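Local coordinates for TRNA nucleotidyl transferase-related protein (Thermotoga maritima, PDB 3H38) that probably adds the CCA sequence to the 3' ends of tRNAs as a class II, magnesium-dependent nucleotidyltransferase, this chain being its polymerase part, at residues 182-186 / 232-237; 204-210 / 240-246; 262-266 / 352-356; 22-26 / 55-59. The contacts are given in a common frame with arbitrary orientation. Residues are numbered along the deposited sequence.

Interaction 1: residues 182-186 / 232-237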
# COMPACT_ATOMS: atom_id res chain seq x y z
N ILE A 182 -10.45 -4.94 7.18
CA ILE A 182 -10.74 -5.28 5.80
C ILE A 182 -9.50 -5.88 5.15
O ILE A 182 -9.58 -6.93 4.49
CB ILE A 182 -11.25 -4.04 5.03
CG1 ILE A 182 -12.65 -3.66 5.52
CG2 ILE A 182 -11.23 -4.28 3.53
CD1 ILE A 182 -12.84 -2.18 5.60
N ARG A 183 -8.36 -5.25 5.35
CA ARG A 183 -7.15 -5.72 4.76
C ARG A 183 -6.79 -7.15 5.06
O ARG A 183 -6.44 -7.85 4.18
CB ARG A 183 -5.98 -4.83 5.04
CG ARG A 183 -4.69 -5.48 4.79
CD ARG A 183 -3.61 -4.54 4.53
NE ARG A 183 -3.38 -3.71 5.69
CZ ARG A 183 -2.46 -3.93 6.59
NH1 ARG A 183 -2.34 -3.14 7.63
NH2 ARG A 183 -1.65 -4.93 6.45
N PHE A 184 -6.85 -7.56 6.32
CA PHE A 184 -6.55 -8.95 6.67
C PHE A 184 -7.73 -9.84 6.30
O PHE A 184 -7.58 -11.03 6.09
CB PHE A 184 -6.21 -9.09 8.16
CG PHE A 184 -4.91 -8.42 8.59
CD1 PHE A 184 -4.92 -7.39 9.52
CD2 PHE A 184 -3.69 -8.84 8.10
CE1 PHE A 184 -3.73 -6.79 9.93
CE2 PHE A 184 -2.51 -8.24 8.51
CZ PHE A 184 -2.53 -7.21 9.43
N GLU A 185 -8.93 -9.27 6.25
CA GLU A 185 -10.09 -10.01 5.75
C GLU A 185 -9.87 -10.48 4.31
O GLU A 185 -10.11 -11.63 3.99
CB GLU A 185 -11.36 -9.16 5.81
CG GLU A 185 -12.57 -9.94 6.27
CD GLU A 185 -13.87 -9.23 5.93
OE1 GLU A 185 -13.83 -8.20 5.20
OE2 GLU A 185 -14.94 -9.71 6.37
N GLN A 186 -9.41 -9.59 3.43
CA GLN A 186 -9.15 -10.03 2.06
C GLN A 186 -7.82 -10.77 1.94
O GLN A 186 -7.67 -11.60 1.04
CB GLN A 186 -9.22 -8.87 1.02
CG GLN A 186 -10.34 -7.85 1.19
CD GLN A 186 -11.71 -8.48 1.36
OE1 GLN A 186 -12.03 -9.46 0.71
NE2 GLN A 186 -12.52 -7.92 2.26
N LYS A 232 -11.19 -5.83 -4.02
CA LYS A 232 -12.02 -6.50 -3.07
C LYS A 232 -12.19 -5.71 -1.81
O LYS A 232 -13.24 -5.64 -1.27
CB LYS A 232 -11.31 -7.75 -2.65
CG LYS A 232 -11.78 -8.94 -3.28
CD LYS A 232 -13.08 -9.32 -2.66
CE LYS A 232 -12.87 -10.32 -1.62
NZ LYS A 232 -14.16 -10.93 -1.35
N SER A 233 -11.08 -5.16 -1.37
CA SER A 233 -10.95 -4.35 -0.15
C SER A 233 -11.73 -3.05 -0.32
O SER A 233 -12.56 -2.66 0.52
CB SER A 233 -9.49 -3.99 0.09
OG SER A 233 -8.74 -5.11 0.50
N ILE A 234 -11.45 -2.38 -1.43
CA ILE A 234 -12.16 -1.19 -1.83
C ILE A 234 -13.67 -1.42 -1.85
O ILE A 234 -14.44 -0.61 -1.33
CB ILE A 234 -11.67 -0.73 -3.19
CG1 ILE A 234 -10.21 -0.26 -3.07
CG2 ILE A 234 -12.58 0.35 -3.74
CD1 ILE A 234 -9.65 0.28 -4.40
N ARG A 235 -14.11 -2.55 -2.38
CA ARG A 235 -15.55 -2.78 -2.46
C ARG A 235 -16.05 -3.06 -1.08
O ARG A 235 -17.19 -2.77 -0.74
CB ARG A 235 -15.89 -3.91 -3.43
CG ARG A 235 -15.40 -3.60 -4.84
CD ARG A 235 -15.56 -4.78 -5.75
NE ARG A 235 -15.84 -4.38 -7.13
CZ ARG A 235 -15.50 -5.11 -8.19
NH1 ARG A 235 -15.78 -4.70 -9.45
NH2 ARG A 235 -14.85 -6.26 -7.98
N ARG A 236 -15.16 -3.58 -0.25
CA ARG A 236 -15.52 -3.88 1.12
C ARG A 236 -15.69 -2.58 1.91
O ARG A 236 -16.64 -2.43 2.67
CB ARG A 236 -14.48 -4.82 1.75
CG ARG A 236 -14.88 -5.38 3.09
CD ARG A 236 -16.25 -6.06 3.08
NE ARG A 236 -16.27 -7.10 4.11
CZ ARG A 236 -17.36 -7.56 4.72
NH1 ARG A 236 -17.23 -8.50 5.64
NH2 ARG A 236 -18.55 -7.07 4.45
N MET A 237 -14.78 -1.63 1.70
CA MET A 237 -14.87 -0.30 2.32
C MET A 237 -16.20 0.33 1.94
O MET A 237 -16.90 0.88 2.77
CB MET A 237 -13.74 0.60 1.82
CG MET A 237 -12.35 0.22 2.40
SD MET A 237 -10.91 1.12 1.70
CE MET A 237 -10.18 -0.16 0.70

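Interaction 2: residues 204-210 / 240-246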
# COMPACT_ATOMS: atom_id res chain seq x y z
N VAL A 204 -17.57 3.64 12.34
CA VAL A 204 -17.64 4.31 11.05
C VAL A 204 -18.71 5.37 11.08
O VAL A 204 -18.45 6.53 10.79
CB VAL A 204 -17.87 3.35 9.88
CG1 VAL A 204 -18.32 4.11 8.60
CG2 VAL A 204 -16.62 2.52 9.64
N GLU A 205 -19.91 4.99 11.47
CA GLU A 205 -21.01 5.95 11.43
C GLU A 205 -21.09 6.91 12.62
O GLU A 205 -22.02 7.72 12.68
CB GLU A 205 -22.34 5.24 11.22
CG GLU A 205 -22.94 4.57 12.44
CD GLU A 205 -24.36 4.07 12.15
OE1 GLU A 205 -24.50 3.02 11.48
OE2 GLU A 205 -25.33 4.73 12.59
N GLU A 206 -20.15 6.85 13.56
CA GLU A 206 -20.12 7.86 14.62
C GLU A 206 -18.97 8.86 14.51
O GLU A 206 -18.73 9.62 15.45
CB GLU A 206 -20.11 7.23 16.01
CG GLU A 206 -21.38 6.51 16.42
CD GLU A 206 -21.17 5.64 17.68
OE1 GLU A 206 -22.02 4.75 17.94
OE2 GLU A 206 -20.17 5.84 18.40
N GLY A 207 -18.23 8.85 13.40
CA GLY A 207 -17.24 9.88 13.11
C GLY A 207 -15.81 9.56 13.46
O GLY A 207 -14.93 10.41 13.48
N TYR A 208 -15.54 8.30 13.71
CA TYR A 208 -14.23 7.97 14.26
C TYR A 208 -13.06 8.10 13.28
O TYR A 208 -11.97 8.54 13.67
CB TYR A 208 -14.29 6.66 15.06
CG TYR A 208 -14.91 6.92 16.42
CD1 TYR A 208 -14.25 7.69 17.38
CD2 TYR A 208 -16.17 6.43 16.74
CE1 TYR A 208 -14.81 7.94 18.63
CE2 TYR A 208 -16.75 6.68 17.98
CZ TYR A 208 -16.06 7.43 18.92
OH TYR A 208 -16.63 7.69 20.15
N LEU A 209 -13.32 7.78 12.02
CA LEU A 209 -12.35 7.97 10.95
C LEU A 209 -11.91 9.44 10.87
O LEU A 209 -10.71 9.74 10.91
CB LEU A 209 -12.93 7.47 9.62
CG LEU A 209 -12.70 6.02 9.11
CD1 LEU A 209 -12.13 5.11 10.15
CD2 LEU A 209 -13.96 5.42 8.51
N GLU A 210 -12.87 10.36 10.79
CA GLU A 210 -12.54 11.79 10.80
C GLU A 210 -11.78 12.18 12.03
O GLU A 210 -10.98 13.12 11.99
CB GLU A 210 -13.79 12.66 10.72
CG GLU A 210 -15.03 11.94 11.07
CD GLU A 210 -15.48 11.09 9.91
OE1 GLU A 210 -16.12 10.04 10.12
OE2 GLU A 210 -15.16 11.50 8.79
N PHE A 240 -19.03 -0.98 3.63
CA PHE A 240 -19.08 -0.50 5.01
C PHE A 240 -19.25 1.01 5.12
O PHE A 240 -19.26 1.55 6.22
CB PHE A 240 -17.83 -0.92 5.80
CG PHE A 240 -17.88 -2.35 6.30
CD1 PHE A 240 -19.01 -2.85 6.93
CD2 PHE A 240 -16.78 -3.19 6.15
CE1 PHE A 240 -19.05 -4.16 7.41
CE2 PHE A 240 -16.82 -4.48 6.62
CZ PHE A 240 -17.96 -4.97 7.25
N ASP A 241 -19.38 1.68 3.98
CA ASP A 241 -19.50 3.14 3.95
C ASP A 241 -18.24 3.89 4.33
O ASP A 241 -18.30 5.06 4.67
CB ASP A 241 -20.65 3.61 4.84
CG ASP A 241 -22.01 3.26 4.26
OD1 ASP A 241 -22.93 2.94 5.03
OD2 ASP A 241 -22.13 3.29 3.02
N VAL A 242 -17.10 3.22 4.28
CA VAL A 242 -15.84 3.84 4.72
C VAL A 242 -15.38 4.94 3.77
O VAL A 242 -14.97 6.02 4.20
CB VAL A 242 -14.71 2.79 4.83
CG1 VAL A 242 -13.35 3.45 4.91
CG2 VAL A 242 -14.95 1.84 5.99
N ILE A 243 -15.46 4.65 2.47
CA ILE A 243 -14.89 5.58 1.50
C ILE A 243 -15.37 7.01 1.69
O ILE A 243 -14.57 7.94 1.67
CB ILE A 243 -15.19 5.20 0.06
CG1 ILE A 243 -14.74 3.77 -0.23
CG2 ILE A 243 -14.52 6.20 -0.87
CD1 ILE A 243 -15.09 3.28 -1.59
N LYS A 244 -16.68 7.18 1.88
CA LYS A 244 -17.24 8.53 2.04
C LYS A 244 -16.78 9.25 3.32
O LYS A 244 -16.61 10.48 3.32
CB LYS A 244 -18.78 8.52 1.91
CG LYS A 244 -19.57 8.60 3.22
CD LYS A 244 -20.12 7.24 3.68
CE LYS A 244 -21.65 7.14 3.60
NZ LYS A 244 -22.16 6.70 2.26
N HIS A 245 -16.57 8.50 4.40
CA HIS A 245 -16.00 9.08 5.62
C HIS A 245 -14.52 9.35 5.47
O HIS A 245 -13.93 10.10 6.25
CB HIS A 245 -16.20 8.17 6.82
CG HIS A 245 -17.61 8.12 7.30
ND1 HIS A 245 -18.16 9.13 8.06
CD2 HIS A 245 -18.56 7.17 7.17
CE1 HIS A 245 -19.41 8.81 8.36
NE2 HIS A 245 -19.68 7.63 7.83
N LEU A 246 -13.88 8.72 4.49
CA LEU A 246 -12.50 9.09 4.20
C LEU A 246 -12.47 10.33 3.27
O LEU A 246 -11.66 11.24 3.46
CB LEU A 246 -11.71 7.92 3.60
CG LEU A 246 -11.60 6.65 4.46
CD1 LEU A 246 -10.68 5.63 3.81
CD2 LEU A 246 -11.10 7.00 5.87

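Interaction 3: residues 262-266 / 352-356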
# COMPACT_ATOMS: atom_id res chain seq x y z
N ASN A 262 -11.58 -1.29 -14.15
CA ASN A 262 -10.68 -0.95 -15.25
C ASN A 262 -9.32 -0.50 -14.75
O ASN A 262 -8.28 -0.88 -15.31
CB ASN A 262 -11.25 0.16 -16.14
CG ASN A 262 -12.53 -0.25 -16.85
OD1 ASN A 262 -13.32 0.60 -17.25
ND2 ASN A 262 -12.75 -1.54 -16.97
N LEU A 263 -9.33 0.34 -13.72
CA LEU A 263 -8.13 0.92 -13.16
C LEU A 263 -7.13 -0.18 -12.82
O LEU A 263 -6.04 -0.23 -13.38
CB LEU A 263 -8.49 1.71 -11.90
CG LEU A 263 -7.50 2.64 -11.18
CD1 LEU A 263 -7.05 2.06 -9.84
CD2 LEU A 263 -6.33 3.05 -12.06
N PHE A 264 -7.52 -1.08 -11.93
CA PHE A 264 -6.62 -2.12 -11.43
C PHE A 264 -6.17 -3.07 -12.51
O PHE A 264 -4.99 -3.39 -12.60
CB PHE A 264 -7.23 -2.86 -10.23
CG PHE A 264 -7.15 -2.06 -8.94
CD1 PHE A 264 -8.30 -1.53 -8.36
CD2 PHE A 264 -5.90 -1.80 -8.35
CE1 PHE A 264 -8.22 -0.79 -7.18
CE2 PHE A 264 -5.80 -1.05 -7.16
CZ PHE A 264 -6.95 -0.54 -6.57
N ARG A 265 -7.12 -3.51 -13.34
CA ARG A 265 -6.80 -4.37 -14.49
C ARG A 265 -5.63 -3.82 -15.29
O ARG A 265 -4.74 -4.57 -15.71
CB ARG A 265 -8.01 -4.53 -15.44
CG ARG A 265 -7.69 -5.40 -16.69
CD ARG A 265 -8.59 -5.13 -17.95
NE ARG A 265 -9.98 -4.93 -17.55
CZ ARG A 265 -10.73 -3.87 -17.81
NH1 ARG A 265 -11.96 -3.82 -17.33
NH2 ARG A 265 -10.28 -2.87 -18.57
N ASN A 266 -5.63 -2.51 -15.49
CA ASN A 266 -4.72 -1.90 -16.44
C ASN A 266 -3.45 -1.40 -15.79
O ASN A 266 -2.48 -1.06 -16.47
CB ASN A 266 -5.43 -0.77 -17.18
CG ASN A 266 -6.41 -1.29 -18.21
OD1 ASN A 266 -6.05 -2.16 -19.00
ND2 ASN A 266 -7.64 -0.78 -18.21
N LEU A 352 -6.90 4.91 -18.48
CA LEU A 352 -7.29 3.52 -18.65
C LEU A 352 -8.48 3.12 -17.79
O LEU A 352 -9.17 2.13 -18.09
CB LEU A 352 -6.10 2.59 -18.43
CG LEU A 352 -5.05 2.62 -19.54
CD1 LEU A 352 -3.70 2.20 -19.01
CD2 LEU A 352 -5.48 1.75 -20.71
N ALA A 353 -8.75 3.87 -16.72
CA ALA A 353 -9.89 3.52 -15.87
C ALA A 353 -11.23 3.66 -16.60
O ALA A 353 -12.23 3.09 -16.19
CB ALA A 353 -9.90 4.33 -14.57
N TYR A 354 -11.23 4.41 -17.70
CA TYR A 354 -12.46 4.65 -18.43
C TYR A 354 -12.70 3.64 -19.55
O TYR A 354 -13.77 3.64 -20.19
CB TYR A 354 -12.43 6.04 -19.05
CG TYR A 354 -12.87 7.16 -18.15
CD1 TYR A 354 -11.96 7.82 -17.33
CD2 TYR A 354 -14.19 7.58 -18.14
CE1 TYR A 354 -12.36 8.87 -16.52
CE2 TYR A 354 -14.60 8.62 -17.33
CZ TYR A 354 -13.69 9.27 -16.52
OH TYR A 354 -14.11 10.31 -15.73
N LEU A 355 -11.72 2.80 -19.85
CA LEU A 355 -11.95 1.94 -20.99
C LEU A 355 -11.74 0.43 -20.86
O LEU A 355 -11.09 -0.08 -19.93
CB LEU A 355 -11.30 2.49 -22.27
CG LEU A 355 -9.80 2.68 -22.37
CD1 LEU A 355 -9.48 4.16 -22.48
CD2 LEU A 355 -9.09 2.00 -21.20
N SER A 356 -12.34 -0.27 -21.82
CA SER A 356 -12.22 -1.70 -21.97
C SER A 356 -12.34 -2.01 -23.46
O SER A 356 -12.52 -1.11 -24.27
CB SER A 356 -13.31 -2.42 -21.17
OG SER A 356 -14.54 -1.73 -21.29

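Interaction 4: residues 22-26 / 55-59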
# COMPACT_ATOMS: atom_id res chain seq x y z
N LEU A 22 18.45 -20.40 16.65
CA LEU A 22 18.53 -19.00 17.05
C LEU A 22 17.47 -18.65 18.09
O LEU A 22 17.79 -18.09 19.13
CB LEU A 22 18.34 -18.13 15.81
CG LEU A 22 18.41 -16.62 16.01
CD1 LEU A 22 19.70 -16.24 16.69
CD2 LEU A 22 18.32 -15.91 14.66
N PHE A 23 16.20 -18.95 17.77
CA PHE A 23 15.10 -18.80 18.71
C PHE A 23 15.51 -19.43 20.04
O PHE A 23 15.28 -18.87 21.10
CB PHE A 23 13.80 -19.44 18.19
CG PHE A 23 13.10 -18.66 17.08
CD1 PHE A 23 12.99 -17.28 17.13
CD2 PHE A 23 12.51 -19.32 16.01
CE1 PHE A 23 12.34 -16.57 16.13
CE2 PHE A 23 11.86 -18.62 14.99
CZ PHE A 23 11.78 -17.24 15.06
N ARG A 24 16.13 -20.61 19.96
CA ARG A 24 16.63 -21.30 21.15
C ARG A 24 17.68 -20.47 21.91
O ARG A 24 17.51 -20.19 23.11
CB ARG A 24 17.14 -22.70 20.81
CG ARG A 24 16.02 -23.69 20.48
CD ARG A 24 16.51 -25.15 20.31
NE ARG A 24 15.40 -26.10 20.50
CZ ARG A 24 14.85 -26.80 19.51
NH1 ARG A 24 15.34 -26.68 18.28
NH2 ARG A 24 13.84 -27.64 19.75
N LEU A 25 18.68 -20.01 21.21
CA LEU A 25 19.68 -19.17 21.81
C LEU A 25 19.11 -17.98 22.49
O LEU A 25 19.51 -17.66 23.55
CB LEU A 25 20.60 -18.64 20.75
CG LEU A 25 21.67 -19.54 20.24
CD1 LEU A 25 22.88 -18.68 20.04
CD2 LEU A 25 21.90 -20.59 21.26
N LEU A 26 18.17 -17.33 21.83
CA LEU A 26 17.54 -16.14 22.37
C LEU A 26 16.82 -16.48 23.67
O LEU A 26 16.90 -15.72 24.65
CB LEU A 26 16.58 -15.52 21.36
CG LEU A 26 17.21 -14.92 20.09
CD1 LEU A 26 16.16 -14.64 19.03
CD2 LEU A 26 17.99 -13.65 20.39
N ASP A 55 11.00 -13.19 8.86
CA ASP A 55 11.58 -12.25 9.80
C ASP A 55 11.37 -12.66 11.26
O ASP A 55 10.49 -13.47 11.58
CB ASP A 55 11.03 -10.86 9.53
CG ASP A 55 9.54 -10.80 9.72
OD1 ASP A 55 8.86 -10.15 8.89
OD2 ASP A 55 9.06 -11.41 10.71
N ILE A 56 12.19 -12.11 12.14
CA ILE A 56 12.13 -12.48 13.54
C ILE A 56 11.84 -11.28 14.46
O ILE A 56 12.55 -10.28 14.46
CB ILE A 56 13.40 -13.24 13.97
CG1 ILE A 56 14.40 -12.31 14.64
CG2 ILE A 56 14.03 -13.95 12.76
CD1 ILE A 56 15.54 -13.07 15.25
N ASP A 57 10.75 -11.40 15.21
CA ASP A 57 10.20 -10.28 15.96
C ASP A 57 10.11 -10.65 17.43
O ASP A 57 9.21 -11.42 17.81
CB ASP A 57 8.80 -9.96 15.41
CG ASP A 57 8.40 -8.52 15.65
OD1 ASP A 57 8.94 -7.90 16.58
OD2 ASP A 57 7.55 -8.00 14.88
N ILE A 58 11.01 -10.10 18.25
CA ILE A 58 11.15 -10.56 19.65
C ILE A 58 10.60 -9.63 20.72
O ILE A 58 10.89 -8.43 20.73
CB ILE A 58 12.61 -10.89 20.03
CG1 ILE A 58 13.17 -11.94 19.09
CG2 ILE A 58 12.67 -11.44 21.42
CD1 ILE A 58 12.33 -13.20 19.10
N VAL A 59 9.82 -10.20 21.64
CA VAL A 59 9.35 -9.44 22.80
C VAL A 59 9.94 -9.94 24.14
O VAL A 59 9.92 -11.15 24.45
CB VAL A 59 7.81 -9.40 22.82
CG1 VAL A 59 7.30 -8.60 24.00
CG2 VAL A 59 7.30 -8.76 21.55

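Interaction 1: residues 182-186 / 232-237
This is a helix-helix contact, part apolar and part ionic, between helix 177-187, which carries a row of nucleotide-binding arginines, and helix 230-239. The short segments run at 134° to each other, closer to antiparallel than parallel, with axes 9.4 Å apart, and Ile182 and Ser233 mark the tightest backbone approach, CA to CA 6.0 Å. Ile182 points straight at the partner helix: its CG2 lies 3.9 Å from CB of Ser233, its CG1 3.7 Å from CG of Arg236 and its CD1 4.0 Å from CG of Met237. In the class II CCA-adding enzymes the helical region behind the head domain completes the nucleotide site, and here Arg183, seen to bind ATP and CTP in a structure of this protein, leaves the same helix facing away from 232-237 and is held by a salt bridge to Glu220. One turn on from Ile182, Gln186 lays its CG 3.2 Å from OG of Ser233 and its NE2 3.6 Å from CG of Arg236. Beside it Glu185 and Arg236 form a two-pronged salt bridge, with Arg236 NE to Glu185 OE1 at 2.9 Å and Arg236 NH1 to Glu185 OE2 at 2.7 Å, both nearly linear. Glu185 OE2 also accepts the backbone NH of Ile192, so the same carboxylate ties helix 230-239 to the short strand 191-192.

Interaction 2: residues 204-210 / 240-246
Val204, near the C-terminal end of helix 194-205, lies against the imidazole of His245, with CG1 3.4 Å from its CD2. The same CG1 comes 3.6 Å from the carbonyl O of Phe240, while CG2 meets CG2 of Val242 at 4.1 Å. On the far side of the turn, Leu209 repeats the pattern from the start of the next helix: its CD2 sits 4.1 Å from CG1 of Val242 and 3.9 Å from CB of His245, and its CG is 3.7 Å from CD2 of Leu246. His245 therefore sits against the C-terminal end of helix 194-205 and the first turn of helix 208-211, and a weak hydrogen bond from its ND1 to OE1 of Glu210, 3.0 Å long, adds a polar link. Tight turns shape both segments. Gly207, with positive phi, is the N-cap of helix 208-211, and Asp241, also with positive phi, closes helix 230-239 in a Schellman motif, so that the next helix can follow at once. This helical region resembles in sequence the probable RNA-binding part of poly(A) polymerases. Ile178 of helix 177-187 touches Val204, Leu209 and Val242, and Met237 of helix 230-239 packs on Val242 and Ile243.

Interaction 3: residues 262-266 / 352-356
A type I beta turn, Leu352 to Leu355, joins helix 345-352 to helix 357-371 and lies against helix 254-274 in the all-helical C-terminal half of the chain, away from the nucleotide site. The turn's own bond, Leu355 N to Leu352 O, is 3.2 Å, and that carbonyl also takes a weak hydrogen bond from Asn266 ND2 at 3.3 Å. The carbonyl of Leu355 is met by Arg265, whose NH2 donates to Leu355 O over 3.2 Å with the oxygen near the guanidinium plane. Both donors have a second acceptor in Glu360 of helix 357-371: a salt bridge for Arg265, a weak hydrogen bond for Asn266. Tyr354, directed away from 262-266, is hydrogen-bonded through its hydroxyl to Glu289. Beneath these polar links the backbones come very near, Leu263 CA to Ala353 CA only 4.1 Å, a closeness the small alanine permits; the CB atoms of Leu263 and Ala353 stand 4.0 Å apart.

Interaction 4: residues 22-26 / 55-59
In the nucleotidyltransferase head domain, helix 17-32 packs on one face of the mixed beta-sheet, here over strand 56-60. The short helix and strand segments run almost parallel, 17° apart with axes 11.3 Å from each other, and the gap is filled entirely by apolar side chains. Ile56 and Ile58, two residues apart on the strand, are the bumps on the sheet side; the helix answers with Leu22, Phe23 and Leu26. The CD1 tip of Ile56 enters the hollow between the two leucines, 4.0 Å from CD2 of Leu22 and 4.1 Å from CD1 of Leu26. Phe23 leaves its helix sideways but brings its ring in toward the strand, with CE1 4.1 Å from CB of Ile56; Phe43 meets this ring edge-to-face. Between Ile56 and Ile58, Asp57 points its CB the other way, as does Asp55. Both have been seen to bind Mg(2+) in a structure of this protein, so 55-59 turns apolar side chains to the helix and its metal-binding aspartates the other way. At the Ile58 end Leu26 CD1 lies 4.0 Å from Ile58 CG1, and Ile58 CD1 approaches Phe23 CE1 at the ring edge, 4.5 Å away.

Overall arrangement
Along the chain interaction 4 comes first, in the head domain; interactions 1 and 2 follow with alternating segments, and interaction 3 closes the series. Interactions 1 and 2 have centres about 15 Å apart and share one helical cluster: helix 230-239 leads straight into helix 242-246, with a probable hydrogen bond from Val242 N to Met237 O at 2.8 Å. Interaction 3 lies about 20 Å from interaction 1, centre to centre, and joins it where Ile234 CD1 meets Phe264 CE1 at 3.3 Å. Interactions 3 and 4 are about 45 Å apart between centres, on opposite sides of the chain's centre. Helix 177-187, with its nucleotide-binding arginines, thus stands between the metal-binding sheet and the helical tail.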